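PDB 4UT1: flagellar hook-associated protein, which probably serves as a structural component of the bacterial flagellum, at the junction between hook and filament. Local coordinates for residues Gln277-Asp281 against Val282-Gly286; Ala100-Asn103 against Asn104-Ser108; Ala111-Ala114 against Thr115-Asn119; Val344-Asn347 against Gln348-Gly352. One frame throughout, in Å; residues are numbered along the deposited sequence.

Along the chain the four local contacts come in the order 2, 3, 1, 4. Interactions 2 and 3 are separated by two residues: one is the last turns of helix 80-106, the other the first turns of helix 113-129, with centres about 16 Å apart, and both pack on helices 134-193 and 593-630. Interaction 1, about 28 Å from interaction 2 between centres, leads from edge strand 277-278 into helix 287-322. Interaction 4 ends an edge strand of a different sheet, in the D2-like region. Its centre is about 20 Å from that of interaction 1, and Tyr-278 packs on Asn-349: there strand 277-278 meets the turn after strand 343-346, so the two beta regions touch.

Interaction 1: Gln277-Asp281 against Val282-Gly286; sequences QYLPD and VSLTG. With EDO (1,2-ethanediol), chain O.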
ATOM      1  N   GLN A 277      15.245  20.188 -19.961  1.00 19.88           N
ATOM      2  CA  GLN A 277      16.051  19.668 -18.869  1.00 21.96           C
ATOM      3  C   GLN A 277      15.178  19.310 -17.684  1.00 23.16           C
ATOM      4  O   GLN A 277      14.470  20.164 -17.150  1.00 24.47           O
ATOM      5  CB  GLN A 277      17.103  20.684 -18.432  1.00 23.60           C
ATOM      6  CG  GLN A 277      18.217  20.875 -19.420  1.00 25.56           C
ATOM      7  CD  GLN A 277      18.733  19.555 -19.971  1.00 23.71           C
ATOM      8  OE1 GLN A 277      18.644  19.312 -21.171  1.00 27.23           O
ATOM      9  NE2 GLN A 277      19.256  18.694 -19.097  1.00 19.14           N
ATOM     10  N   TYR A 278      15.234  18.052 -17.270  1.00 19.59           N
ATOM     11  CA  TYR A 278      14.467  17.605 -16.112  1.00 25.26           C
ATOM     12  C   TYR A 278      15.189  17.910 -14.812  1.00 28.69           C
ATOM     13  O   TYR A 278      16.172  17.249 -14.485  1.00 32.51           O
ATOM     14  CB  TYR A 278      14.211  16.105 -16.157  1.00 24.14           C
ATOM     15  CG  TYR A 278      13.226  15.616 -17.185  1.00 27.34           C
ATOM     16  CD1 TYR A 278      11.878  15.934 -17.099  1.00 21.14           C
ATOM     17  CD2 TYR A 278      13.640  14.772 -18.207  1.00 27.30           C
ATOM     18  CE1 TYR A 278      10.971  15.455 -18.034  1.00 26.05           C
ATOM     19  CE2 TYR A 278      12.750  14.284 -19.137  1.00 31.11           C
ATOM     20  CZ  TYR A 278      11.419  14.628 -19.051  1.00 32.58           C
ATOM     21  OH  TYR A 278      10.548  14.132 -19.995  1.00 33.81           O
ATOM     22  N   LEU A 279      14.682  18.867 -14.048  1.00 25.52           N
ATOM     23  CA  LEU A 279      15.240  19.152 -12.732  1.00 26.75           C
ATOM     24  C   LEU A 279      14.664  18.191 -11.682  1.00 27.99           C
ATOM     25  O   LEU A 279      13.447  18.134 -11.489  1.00 30.36           O
ATOM     26  CB  LEU A 279      14.953  20.599 -12.338  1.00 24.37           C
ATOM     27  CG  LEU A 279      15.130  21.653 -13.434  1.00 26.17           C
ATOM     28  CD1 LEU A 279      14.802  23.030 -12.897  1.00 25.35           C
ATOM     29  CD2 LEU A 279      16.542  21.621 -14.004  1.00 25.89           C
ATOM     30  N   PRO A 280      15.535  17.432 -11.001  1.00 29.35           N
ATOM     31  CA  PRO A 280      15.103  16.453  -9.991  1.00 28.96           C
ATOM     32  C   PRO A 280      14.315  17.110  -8.861  1.00 28.02           C
ATOM     33  O   PRO A 280      14.758  18.144  -8.364  1.00 30.28           O
ATOM     34  CB  PRO A 280      16.422  15.883  -9.462  1.00 30.02           C
ATOM     35  CG  PRO A 280      17.441  16.208 -10.521  1.00 29.40           C
ATOM     36  CD  PRO A 280      17.003  17.502 -11.121  1.00 30.35           C
ATOM     37  N   ASP A 281      13.184  16.529  -8.466  1.00 30.22           N
ATOM     38  CA  ASP A 281      12.372  17.093  -7.379  1.00 29.58           C
ATOM     39  C   ASP A 281      13.223  17.410  -6.150  1.00 29.15           C
ATOM     40  O   ASP A 281      13.078  18.463  -5.530  1.00 27.19           O
ATOM     41  CB  ASP A 281      11.241  16.134  -6.980  1.00 27.33           C
ATOM     42  CG  ASP A 281      10.152  16.039  -8.031  1.00 26.82           C
ATOM     43  OD1 ASP A 281      10.297  16.630  -9.118  1.00 30.09           O
ATOM     44  OD2 ASP A 281       9.149  15.349  -7.774  1.00 26.92           O
ATOM     45  N   VAL A 282      14.120  16.490  -5.815  1.00 29.34           N
ATOM     46  CA  VAL A 282      14.920  16.616  -4.606  1.00 30.84           C
ATOM     47  C   VAL A 282      15.881  17.814  -4.648  1.00 29.75           C
ATOM     48  O   VAL A 282      16.298  18.312  -3.604  1.00 31.11           O
ATOM     49  CB  VAL A 282      15.721  15.326  -4.348  1.00 31.73           C
ATOM     50  CG1 VAL A 282      16.747  15.097  -5.467  1.00 32.03           C
ATOM     51  CG2 VAL A 282      16.396  15.378  -2.987  1.00 31.62           C
ATOM     52  N   SER A 283      16.232  18.278  -5.845  1.00 30.36           N
ATOM     53  CA  SER A 283      17.151  19.402  -5.974  1.00 25.52           C
ATOM     54  C   SER A 283      16.416  20.744  -5.858  1.00 33.35           C
ATOM     55  O   SER A 283      17.025  21.797  -5.620  1.00 25.09           O
ATOM     56  CB  SER A 283      17.885  19.340  -7.315  1.00 33.72           C
ATOM     57  OG  SER A 283      16.991  19.607  -8.388  1.00 26.28           O
ATOM     58  N   LEU A 284      15.103  20.691  -6.045  1.00 28.37           N
ATOM     59  CA  LEU A 284      14.265  21.888  -6.096  1.00 24.85           C
ATOM     60  C   LEU A 284      13.779  22.293  -4.715  1.00 25.72           C
ATOM     61  O   LEU A 284      12.583  22.356  -4.457  1.00 26.57           O
ATOM     62  CB  LEU A 284      13.074  21.644  -7.022  1.00 26.87           C
ATOM     63  CG  LEU A 284      13.440  21.566  -8.505  1.00 29.51           C
ATOM     64  CD1 LEU A 284      12.607  20.519  -9.241  1.00 29.11           C
ATOM     65  CD2 LEU A 284      13.261  22.926  -9.135  1.00 27.97           C
ATOM     66  N   THR A 285      14.719  22.574  -3.826  1.00 25.32           N
ATOM     67  CA  THR A 285      14.386  22.979  -2.472  1.00 24.80           C
ATOM     68  C   THR A 285      14.010  24.453  -2.362  1.00 19.67           C
ATOM     69  O   THR A 285      14.314  25.266  -3.243  1.00 21.36           O
ATOM     70  CB  THR A 285      15.551  22.723  -1.530  1.00 21.83           C
ATOM     71  OG1 THR A 285      16.729  23.319  -2.088  1.00 24.34           O
ATOM     72  CG2 THR A 285      15.767  21.238  -1.363  1.00 24.16           C
ATOM     73  N   GLY A 286      13.353  24.778  -1.256  1.00 18.05           N
ATOM     74  CA  GLY A 286      13.012  26.143  -0.917  1.00 16.25           C
ATOM     75  C   GLY A 286      11.762  26.626  -1.602  1.00 15.24           C
ATOM     76  O   GLY A 286      11.418  26.144  -2.690  1.00 18.77           O
TER
HETATM   77  C1  EDO O1641      13.518  14.535 -12.965  1.00 30.13           C
HETATM   78  O1  EDO O1641      13.089  13.470 -13.818  1.00 36.24           O
HETATM   79  C2  EDO O1641      12.302  15.073 -12.225  1.00 30.22           C
HETATM   80  O2  EDO O1641      12.048  16.422 -12.651  1.00 33.76           O
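A single turn of 3-10 helix, with Pro-280 joined to Ser-283 and Asp-281 to Leu-284, carries the chain from strand 277-278 toward helix 287-322. Pro-280 O is gripped twice by one residue. Ser-283 N bonds to it at 2.9 Å from well above the carbonyl plane, while Ser-283 OG reaches it at 2.7 Å in that plane, on a lone pair. The hydroxyl can do so because chi1 of 70° sets OG between its own backbone N and carbonyl carbon, where it also lies 3.4 Å from Pro-280 CD. Leu-284 N completes the 3-10 pattern by donating to Asp-281 O (3.1 Å). The chain then bends through an inverse gamma turn centred on Leu-284, whose O is buried without a polar partner. Strand 277-278 is the edge of a six-stranded antiparallel sheet, and Leu-284 packs between that sheet and the following helix, on Ile-262, Leu-289 and Leu-293. Its CD1 comes 3.9 Å from Leu-279 CB, the two leucine side chains crossing at about a right angle. The carboxylate of Asp-281 ties the turn to helix 287-322 through a salt bridge to Arg-296 and to strand 260-265 through a hydrogen bond to Thr-261.

Interaction 2: Ala100-Asn103 against Asn104-Ser108; sequences AQLN and NYVGS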
ATOM      1  N   ALA A 100      -1.566  20.076   7.002  1.00 16.89           N
ATOM      2  CA  ALA A 100      -2.639  20.413   7.934  1.00 18.32           C
ATOM      3  C   ALA A 100      -3.995  20.116   7.287  1.00 19.42           C
ATOM      4  O   ALA A 100      -4.898  19.561   7.925  1.00 17.76           O
ATOM      5  CB  ALA A 100      -2.554  21.872   8.363  1.00 17.75           C
ATOM      6  N   GLN A 101      -4.127  20.496   6.016  1.00 16.78           N
ATOM      7  CA  GLN A 101      -5.307  20.172   5.222  1.00 19.64           C
ATOM      8  C   GLN A 101      -5.567  18.660   5.194  1.00 20.12           C
ATOM      9  O   GLN A 101      -6.685  18.209   5.458  1.00 20.07           O
ATOM     10  CB  GLN A 101      -5.165  20.706   3.788  1.00 21.24           C
ATOM     11  CG  GLN A 101      -6.382  20.409   2.913  1.00 26.34           C
ATOM     12  CD  GLN A 101      -6.175  20.767   1.454  1.00 31.01           C
ATOM     13  OE1 GLN A 101      -6.931  20.323   0.586  1.00 41.70           O
ATOM     14  NE2 GLN A 101      -5.159  21.572   1.174  1.00 25.87           N
ATOM     15  N   LEU A 102      -4.537  17.877   4.877  1.00 14.04           N
ATOM     16  CA  LEU A 102      -4.661  16.423   4.868  1.00 14.52           C
ATOM     17  C   LEU A 102      -5.047  15.882   6.250  1.00 15.84           C
ATOM     18  O   LEU A 102      -5.941  15.048   6.381  1.00 15.16           O
ATOM     19  CB  LEU A 102      -3.351  15.780   4.390  1.00 15.39           C
ATOM     20  CG  LEU A 102      -3.365  14.252   4.334  1.00 13.34           C
ATOM     21  CD1 LEU A 102      -4.410  13.735   3.334  1.00 16.14           C
ATOM     22  CD2 LEU A 102      -1.976  13.710   4.012  1.00 16.21           C
ATOM     23  N   ASN A 103      -4.372  16.371   7.283  1.00 16.28           N
ATOM     24  CA  ASN A 103      -4.606  15.896   8.644  1.00 16.68           C
ATOM     25  C   ASN A 103      -6.044  16.124   9.112  1.00 18.16           C
ATOM     26  O   ASN A 103      -6.662  15.249   9.741  1.00 17.70           O
ATOM     27  CB  ASN A 103      -3.632  16.583   9.606  1.00 17.61           C
ATOM     28  CG  ASN A 103      -3.650  15.962  10.988  1.00 20.44           C
ATOM     29  OD1 ASN A 103      -3.620  14.733  11.128  1.00 18.04           O
ATOM     30  ND2 ASN A 103      -3.718  16.802  12.016  1.00 22.13           N
ATOM     31  N   ASN A 104      -6.567  17.303   8.807  1.00 16.74           N
ATOM     32  CA  ASN A 104      -7.930  17.667   9.163  1.00 15.18           C
ATOM     33  C   ASN A 104      -8.901  16.760   8.438  1.00 19.09           C
ATOM     34  O   ASN A 104      -9.933  16.347   8.986  1.00 18.98           O
ATOM     35  CB  ASN A 104      -8.208  19.140   8.817  1.00 18.95           C
ATOM     36  CG  ASN A 104      -7.440  20.103   9.699  1.00 24.59           C
ATOM     37  OD1 ASN A 104      -6.923  19.726  10.748  1.00 30.69           O
ATOM     38  ND2 ASN A 104      -7.372  21.365   9.280  1.00 31.22           N
ATOM     39  N   TYR A 105      -8.558  16.429   7.200  1.00 19.84           N
ATOM     40  CA  TYR A 105      -9.367  15.501   6.435  1.00 19.28           C
ATOM     41  C   TYR A 105      -9.358  14.096   7.040  1.00 19.29           C
ATOM     42  O   TYR A 105     -10.412  13.502   7.229  1.00 17.29           O
ATOM     43  CB  TYR A 105      -8.893  15.411   4.991  1.00 23.71           C
ATOM     44  CG  TYR A 105      -9.598  14.296   4.269  1.00 22.63           C
ATOM     45  CD1 TYR A 105     -10.894  14.466   3.793  1.00 26.90           C
ATOM     46  CD2 TYR A 105      -8.991  13.056   4.099  1.00 27.54           C
ATOM     47  CE1 TYR A 105     -11.557  13.438   3.145  1.00 29.59           C
ATOM     48  CE2 TYR A 105      -9.649  12.020   3.452  1.00 26.54           C
ATOM     49  CZ  TYR A 105     -10.928  12.221   2.976  1.00 23.23           C
ATOM     50  OH  TYR A 105     -11.577  11.195   2.332  1.00 27.20           O
ATOM     51  N   VAL A 106      -8.170  13.565   7.316  1.00 16.63           N
ATOM     52  CA  VAL A 106      -8.030  12.185   7.782  1.00 19.16           C
ATOM     53  C   VAL A 106      -8.661  11.942   9.154  1.00 19.85           C
ATOM     54  O   VAL A 106      -9.256  10.884   9.381  1.00 18.23           O
ATOM     55  CB  VAL A 106      -6.553  11.762   7.832  1.00 16.35           C
ATOM     56  CG1 VAL A 106      -6.408  10.432   8.510  1.00 21.35           C
ATOM     57  CG2 VAL A 106      -6.001  11.673   6.417  1.00 18.30           C
ATOM     58  N   GLY A 107      -8.527  12.905  10.066  1.00 17.48           N
ATOM     59  CA  GLY A 107      -9.155  12.786  11.377  1.00 21.99           C
ATOM     60  C   GLY A 107      -8.464  11.826  12.333  1.00 19.94           C
ATOM     61  O   GLY A 107      -7.242  11.659  12.285  1.00 17.41           O
ATOM     62  N   SER A 108      -9.253  11.176  13.192  1.00 17.44           N
ATOM     63  CA  SER A 108      -8.723  10.390  14.299  1.00 18.48           C
ATOM     64  C   SER A 108      -8.157   9.025  13.877  1.00 19.90           C
ATOM     65  O   SER A 108      -8.715   8.356  13.005  1.00 20.34           O
ATOM     66  CB  SER A 108      -9.828  10.193  15.354  1.00 19.07           C
ATOM     67  OG  SER A 108      -9.524   9.109  16.209  1.00 19.51           O
TER
HETATM   68  O   HOH W   1      -4.406  19.840  11.085  1.00 28.55           O
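Leu-102 and Val-106, one helical turn apart, form the tight side of this contact. Their side chains lie alongside each other and point the same way, with Leu-102 CD1 4.0 Å from Val-106 CG2. That methyl also rests 3.4 Å from Leu-102 O, because CG2 stands anti to the carbonyl carbon of Val-106 and beside its backbone N. The pair faces the interior of the bundle: Leu-102 packs on Tyr-158, Leu-161 and Ile-604, and Val-106 on Tyr-600 and Val-601. Beneath it the backbone is regular, Val-106 N bonding to Leu-102 O at 2.8 Å.

The other side is looser and wetter. Asn-104 swings back beside its own backbone N (chi1 -69°), which leaves its CG 3.1 Å from Ala-100 O; the amide does not bond to that carbonyl, which instead takes the N-H of Asn-104 at 2.9 Å. A water spans the two asparagines, donating to Asn-104 OD1 at 2.5 Å, short enough to leave its exact length in doubt, and accepting a longer bond from Asn-103 ND2 (3.3 Å).

The last helical hydrogen bond runs from Gly-107 N to Asn-103 O at 3.0 Å. Gly-107 then leaves helical geometry with a phi of 75°, a backbone angle that favours glycine, giving a helix C-terminus in which a positive-phi glycine is the first residue to leave the helix.

Interaction 3: Ala111-Ala114 against Thr115-Asn119; sequences AGIA and TAITN. With EDO (1,2-ethanediol), chain C.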
ATOM      1  N   ALA A 111     -10.821   6.307  14.416  1.00 21.78           N
ATOM      2  CA  ALA A 111     -12.153   6.530  13.860  1.00 24.37           C
ATOM      3  C   ALA A 111     -12.152   6.316  12.348  1.00 21.36           C
ATOM      4  O   ALA A 111     -11.228   5.710  11.798  1.00 19.34           O
ATOM      5  CB  ALA A 111     -12.648   7.939  14.194  1.00 25.58           C
ATOM      6  N   GLY A 112     -13.189   6.824  11.685  1.00 20.35           N
ATOM      7  CA  GLY A 112     -13.264   6.772  10.237  1.00 19.08           C
ATOM      8  C   GLY A 112     -13.135   5.357   9.705  1.00 20.23           C
ATOM      9  O   GLY A 112     -13.840   4.452  10.141  1.00 19.13           O
ATOM     10  N   ILE A 113     -12.208   5.162   8.777  1.00 19.08           N
ATOM     11  CA  ILE A 113     -12.032   3.865   8.145  1.00 19.66           C
ATOM     12  C   ILE A 113     -11.729   2.751   9.161  1.00 17.92           C
ATOM     13  O   ILE A 113     -12.152   1.616   8.979  1.00 15.09           O
ATOM     14  CB  ILE A 113     -10.925   3.939   7.074  1.00 19.49           C
ATOM     15  CG1 ILE A 113     -11.480   4.639   5.819  1.00 18.60           C
ATOM     16  CG2 ILE A 113     -10.402   2.539   6.750  1.00 15.70           C
ATOM     17  CD1 ILE A 113     -10.443   5.308   4.944  1.00 17.84           C
ATOM     18  N   ALA A 114     -11.020   3.074  10.241  1.00 17.42           N
ATOM     19  CA  ALA A 114     -10.753   2.063  11.269  1.00 17.40           C
ATOM     20  C   ALA A 114     -12.064   1.583  11.895  1.00 16.35           C
ATOM     21  O   ALA A 114     -12.252   0.386  12.154  1.00 18.33           O
ATOM     22  CB  ALA A 114      -9.820   2.612  12.341  1.00 23.03           C
ATOM     23  N   THR A 115     -12.982   2.511  12.116  1.00 15.06           N
ATOM     24  CA  THR A 115     -14.276   2.149  12.677  1.00 16.90           C
ATOM     25  C   THR A 115     -15.091   1.325  11.683  1.00 14.39           C
ATOM     26  O   THR A 115     -15.739   0.365  12.073  1.00 14.99           O
ATOM     27  CB  THR A 115     -15.087   3.385  13.099  1.00 18.32           C
ATOM     28  OG1 THR A 115     -14.467   3.980  14.245  1.00 24.20           O
ATOM     29  CG2 THR A 115     -16.500   2.978  13.462  1.00 17.31           C
ATOM     30  N   ALA A 116     -15.057   1.707  10.408  1.00 13.42           N
ATOM     31  CA  ALA A 116     -15.782   0.962   9.375  1.00 14.61           C
ATOM     32  C   ALA A 116     -15.260  -0.475   9.283  1.00 14.98           C
ATOM     33  O   ALA A 116     -16.032  -1.413   9.091  1.00 14.08           O
ATOM     34  CB  ALA A 116     -15.667   1.653   8.021  1.00 14.37           C
ATOM     35  N   ILE A 117     -13.949  -0.646   9.412  1.00 15.18           N
ATOM     36  CA  ILE A 117     -13.366  -1.992   9.365  1.00 12.54           C
ATOM     37  C   ILE A 117     -13.845  -2.817  10.565  1.00 16.93           C
ATOM     38  O   ILE A 117     -14.337  -3.944  10.404  1.00 14.26           O
ATOM     39  CB  ILE A 117     -11.830  -1.939   9.334  1.00 11.94           C
ATOM     40  CG1 ILE A 117     -11.357  -1.362   8.007  1.00 13.89           C
ATOM     41  CG2 ILE A 117     -11.238  -3.334   9.466  1.00 16.02           C
ATOM     42  CD1 ILE A 117      -9.854  -1.170   7.936  1.00 14.21           C
ATOM     43  N   THR A 118     -13.717  -2.256  11.764  1.00 15.47           N
ATOM     44  CA  THR A 118     -14.179  -2.939  12.979  1.00 16.33           C
ATOM     45  C   THR A 118     -15.642  -3.363  12.870  1.00 16.87           C
ATOM     46  O   THR A 118     -16.005  -4.492  13.231  1.00 15.32           O
ATOM     47  CB  THR A 118     -14.022  -2.043  14.227  1.00 15.57           C
ATOM     48  OG1 THR A 118     -12.644  -1.692  14.389  1.00 22.20           O
ATOM     49  CG2 THR A 118     -14.514  -2.769  15.477  1.00 22.20           C
ATOM     50  N   ASN A 119     -16.474  -2.452  12.380  1.00 12.56           N
ATOM     51  CA  ASN A 119     -17.904  -2.697  12.246  1.00 15.97           C
ATOM     52  C   ASN A 119     -18.225  -3.796  11.235  1.00 17.72           C
ATOM     53  O   ASN A 119     -19.167  -4.573  11.418  1.00 16.84           O
ATOM     54  CB  ASN A 119     -18.628  -1.399  11.870  1.00 15.47           C
ATOM     55  CG  ASN A 119     -18.762  -0.449  13.049  1.00 17.25           C
ATOM     56  OD1 ASN A 119     -18.524  -0.838  14.186  1.00 18.26           O
ATOM     57  ND2 ASN A 119     -19.148   0.799  12.783  1.00 15.96           N
TER
HETATM   58  C1  EDO C1629     -22.110   1.173   9.236  1.00 28.99           C
HETATM   59  O1  EDO C1629     -22.840   0.388   8.279  1.00 27.51           O
HETATM   60  C2  EDO C1629     -20.927   0.364   9.769  1.00 24.20           C
HETATM   61  O2  EDO C1629     -19.676   1.033   9.539  1.00 18.48           O
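The N-terminus of helix 113-129 starts at Gly-112, which occupies the N-cap and hands its carbonyl to Ala-116 of the first turn. With a positive phi of 56°, which favours glycine, Gly-112 turns the chain from the preceding loop into the helix. Its O takes the N-H of Ala-116 at 3.0 Å and receives a second, weak bond from Thr-115 N. The regular pattern follows with Ile-117 N on Ile-113 O at 2.9 Å.

On the first turn Thr-115 has OG1 beside its backbone N, a rotation that brings the hydroxyl back over the loop, 3.5 Å from Ala-111 CA. Farther along, Asn-119 offers ND2 in a weak bond to a 1,2-ethanediol molecule, probably from the crystallisation liquor, that is lodged against helix 134-193 and also held there by Asn-143 and Thr-146.

On the packed side Ile-113 and Ile-117 cross obliquely, CG2 of the first meeting CD1 of the second at 3.9 Å, and Ile-117 CG1 presses to 3.2 Å from Ile-113 O. Ile-113 and Ala-116 seat the turn on helix 134-193 at Gln-150, while Ile-113 and Ala-114 rest on Tyr-597 of helix 593-630.

Thr-118 closes the group by returning to a carbonyl one turn earlier. Its OG1 sits beside its own N at chi1 -59°, so Ala-114 O receives Thr-118 N at 3.0 Å and Thr-118 OG1 at 3.1 Å from opposite faces of the carbonyl plane.

Interaction 4: Val344-Asn347 against Gln348-Gly352; sequences VYAN and QNNTG. With EDO (1,2-ethanediol), chain L.
Asn-347 and Asn-349 lie side by side and point the same way, with their amide planes 30° apart. The conformation of Asn-347 governs the contact: CG stands opposite the backbone N (chi1 -173°), which projects OD1 forward over the following residues. There it accepts two bonds, both in the carbonyl plane and on lone pairs: Asn-349 N at 2.8 Å and Asn-349 ND2 at 2.9 Å. The second donor is available because Asn-349 keeps CG beside its own N (chi1 -69°), which brings its amide beside Asn-347; the acceptor sits 17° out of that amide's plane. Two bonds to one oxygen should limit the rotation of both side chains.

Asn-350 CB is directed at the strand residues, 3.3 Å from Asn-347 O, and its ND2 lies 3.9 Å from Ala-346 CB. Its OD1 is held by Ser-421 N, so the turn is tied to the neighbouring strand 421-425. Gln-348, first of the turn's two central residues, packs on Pro-254.

Asn-350 N donates to Asn-347 O at 3.0 Å. Together with the OD1 bond to Asn-349 N, this makes an Asx turn superposed on a type I beta turn, ending the edge strand 343-346 of an antiparallel sheet.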
ATOM      1  N   VAL A 344       1.888   0.402 -13.003  1.00 15.46           N
ATOM      2  CA  VAL A 344       3.265   0.372 -13.486  1.00 13.95           C
ATOM      3  C   VAL A 344       3.437   1.354 -14.651  1.00 14.86           C
ATOM      4  O   VAL A 344       2.669   1.337 -15.614  1.00 17.01           O
ATOM      5  CB  VAL A 344       3.691  -1.036 -13.936  1.00 20.07           C
ATOM      6  CG1 VAL A 344       5.164  -1.034 -14.350  1.00 17.06           C
ATOM      7  CG2 VAL A 344       3.437  -2.053 -12.828  1.00 15.00           C
ATOM      8  N   TYR A 345       4.423   2.230 -14.527  1.00 12.62           N
ATOM      9  CA  TYR A 345       4.787   3.147 -15.610  1.00 12.60           C
ATOM     10  C   TYR A 345       6.202   2.881 -16.089  1.00 15.70           C
ATOM     11  O   TYR A 345       7.125   2.867 -15.282  1.00 14.42           O
ATOM     12  CB  TYR A 345       4.708   4.609 -15.162  1.00 16.26           C
ATOM     13  CG  TYR A 345       3.362   5.050 -14.664  1.00 17.51           C
ATOM     14  CD1 TYR A 345       2.308   5.218 -15.540  1.00 19.60           C
ATOM     15  CD2 TYR A 345       3.149   5.300 -13.314  1.00 15.81           C
ATOM     16  CE1 TYR A 345       1.072   5.619 -15.091  1.00 20.18           C
ATOM     17  CE2 TYR A 345       1.923   5.705 -12.857  1.00 18.47           C
ATOM     18  CZ  TYR A 345       0.887   5.865 -13.753  1.00 19.26           C
ATOM     19  OH  TYR A 345      -0.344   6.270 -13.316  1.00 20.68           O
ATOM     20  N   ALA A 346       6.381   2.709 -17.396  1.00 15.41           N
ATOM     21  CA  ALA A 346       7.728   2.723 -17.957  1.00 15.94           C
ATOM     22  C   ALA A 346       8.225   4.172 -17.936  1.00 18.39           C
ATOM     23  O   ALA A 346       7.518   5.081 -18.371  1.00 20.88           O
ATOM     24  CB  ALA A 346       7.739   2.153 -19.360  1.00 18.77           C
ATOM     25  N   ASN A 347       9.395   4.398 -17.353  1.00 16.06           N
ATOM     26  CA  ASN A 347       9.936   5.744 -17.247  1.00 16.19           C
ATOM     27  C   ASN A 347      10.104   6.321 -18.647  1.00 18.74           C
ATOM     28  O   ASN A 347      10.461   5.602 -19.576  1.00 20.96           O
ATOM     29  CB  ASN A 347      11.264   5.737 -16.479  1.00 18.20           C
ATOM     30  CG  ASN A 347      11.791   7.136 -16.190  1.00 20.09           C
ATOM     31  OD1 ASN A 347      12.208   7.853 -17.096  1.00 18.34           O
ATOM     32  ND2 ASN A 347      11.801   7.516 -14.916  1.00 18.63           N
ATOM     33  N   GLN A 348       9.820   7.610 -18.802  1.00 19.93           N
ATOM     34  CA  GLN A 348       9.847   8.220 -20.126  1.00 19.54           C
ATOM     35  C   GLN A 348      11.268   8.266 -20.700  1.00 21.57           C
ATOM     36  O   GLN A 348      11.450   8.441 -21.901  1.00 20.52           O
ATOM     37  CB  GLN A 348       9.255   9.628 -20.081  1.00 25.31           C
ATOM     38  CG  GLN A 348       7.735   9.657 -19.927  1.00 32.86           C
ATOM     39  CD  GLN A 348       7.010   9.042 -21.119  1.00 40.19           C
ATOM     40  OE1 GLN A 348       7.152   7.848 -21.403  1.00 36.47           O
ATOM     41  NE2 GLN A 348       6.231   9.861 -21.824  1.00 42.80           N
ATOM     42  N   ASN A 349      12.266   8.121 -19.837  1.00 21.05           N
ATOM     43  CA  ASN A 349      13.659   8.115 -20.278  1.00 20.53           C
ATOM     44  C   ASN A 349      14.093   6.764 -20.851  1.00 23.05           C
ATOM     45  O   ASN A 349      15.178   6.658 -21.411  1.00 21.62           O
ATOM     46  CB  ASN A 349      14.595   8.502 -19.123  1.00 18.62           C
ATOM     47  CG  ASN A 349      14.462   9.967 -18.715  1.00 24.38           C
ATOM     48  OD1 ASN A 349      14.988  10.869 -19.376  1.00 21.15           O
ATOM     49  ND2 ASN A 349      13.787  10.202 -17.600  1.00 21.05           N
ATOM     50  N   ASN A 350      13.251   5.737 -20.717  1.00 21.83           N
ATOM     51  CA  ASN A 350      13.605   4.391 -21.200  1.00 22.53           C
ATOM     52  C   ASN A 350      13.971   4.354 -22.680  1.00 20.83           C
ATOM     53  O   ASN A 350      13.399   5.085 -23.488  1.00 20.45           O
ATOM     54  CB  ASN A 350      12.464   3.405 -20.945  1.00 18.47           C
ATOM     55  CG  ASN A 350      12.408   2.954 -19.513  1.00 16.34           C
ATOM     56  OD1 ASN A 350      13.078   3.524 -18.657  1.00 18.07           O
ATOM     57  ND2 ASN A 350      11.609   1.929 -19.236  1.00 18.02           N
ATOM     58  N   THR A 351      14.942   3.511 -23.016  1.00 21.50           N
ATOM     59  CA  THR A 351      15.364   3.328 -24.404  1.00 27.25           C
ATOM     60  C   THR A 351      14.979   1.928 -24.896  1.00 27.35           C
ATOM     61  O   THR A 351      14.765   1.715 -26.088  1.00 25.74           O
ATOM     62  CB  THR A 351      16.891   3.561 -24.572  1.00 21.83           C
ATOM     63  OG1 THR A 351      17.617   2.573 -23.830  1.00 21.86           O
ATOM     64  CG2 THR A 351      17.278   4.951 -24.062  1.00 19.67           C
ATOM     65  N   GLY A 352      14.870   0.977 -23.972  1.00 21.67           N
ATOM     66  CA  GLY A 352      14.382  -0.346 -24.309  1.00 25.25           C
ATOM     67  C   GLY A 352      12.865  -0.339 -24.421  1.00 28.38           C
ATOM     68  O   GLY A 352      12.218   0.677 -24.154  1.00 33.44           O
TER
HETATM   69  C1  EDO L1638      -0.314   2.187 -15.070  1.00 20.96           C
HETATM   70  O1  EDO L1638      -0.592   0.815 -14.736  1.00 19.52           O
HETATM   71  C2  EDO L1638      -1.522   2.874 -15.700  1.00 25.55           C
HETATM   72  O2  EDO L1638      -1.785   2.383 -17.021  1.00 20.57           O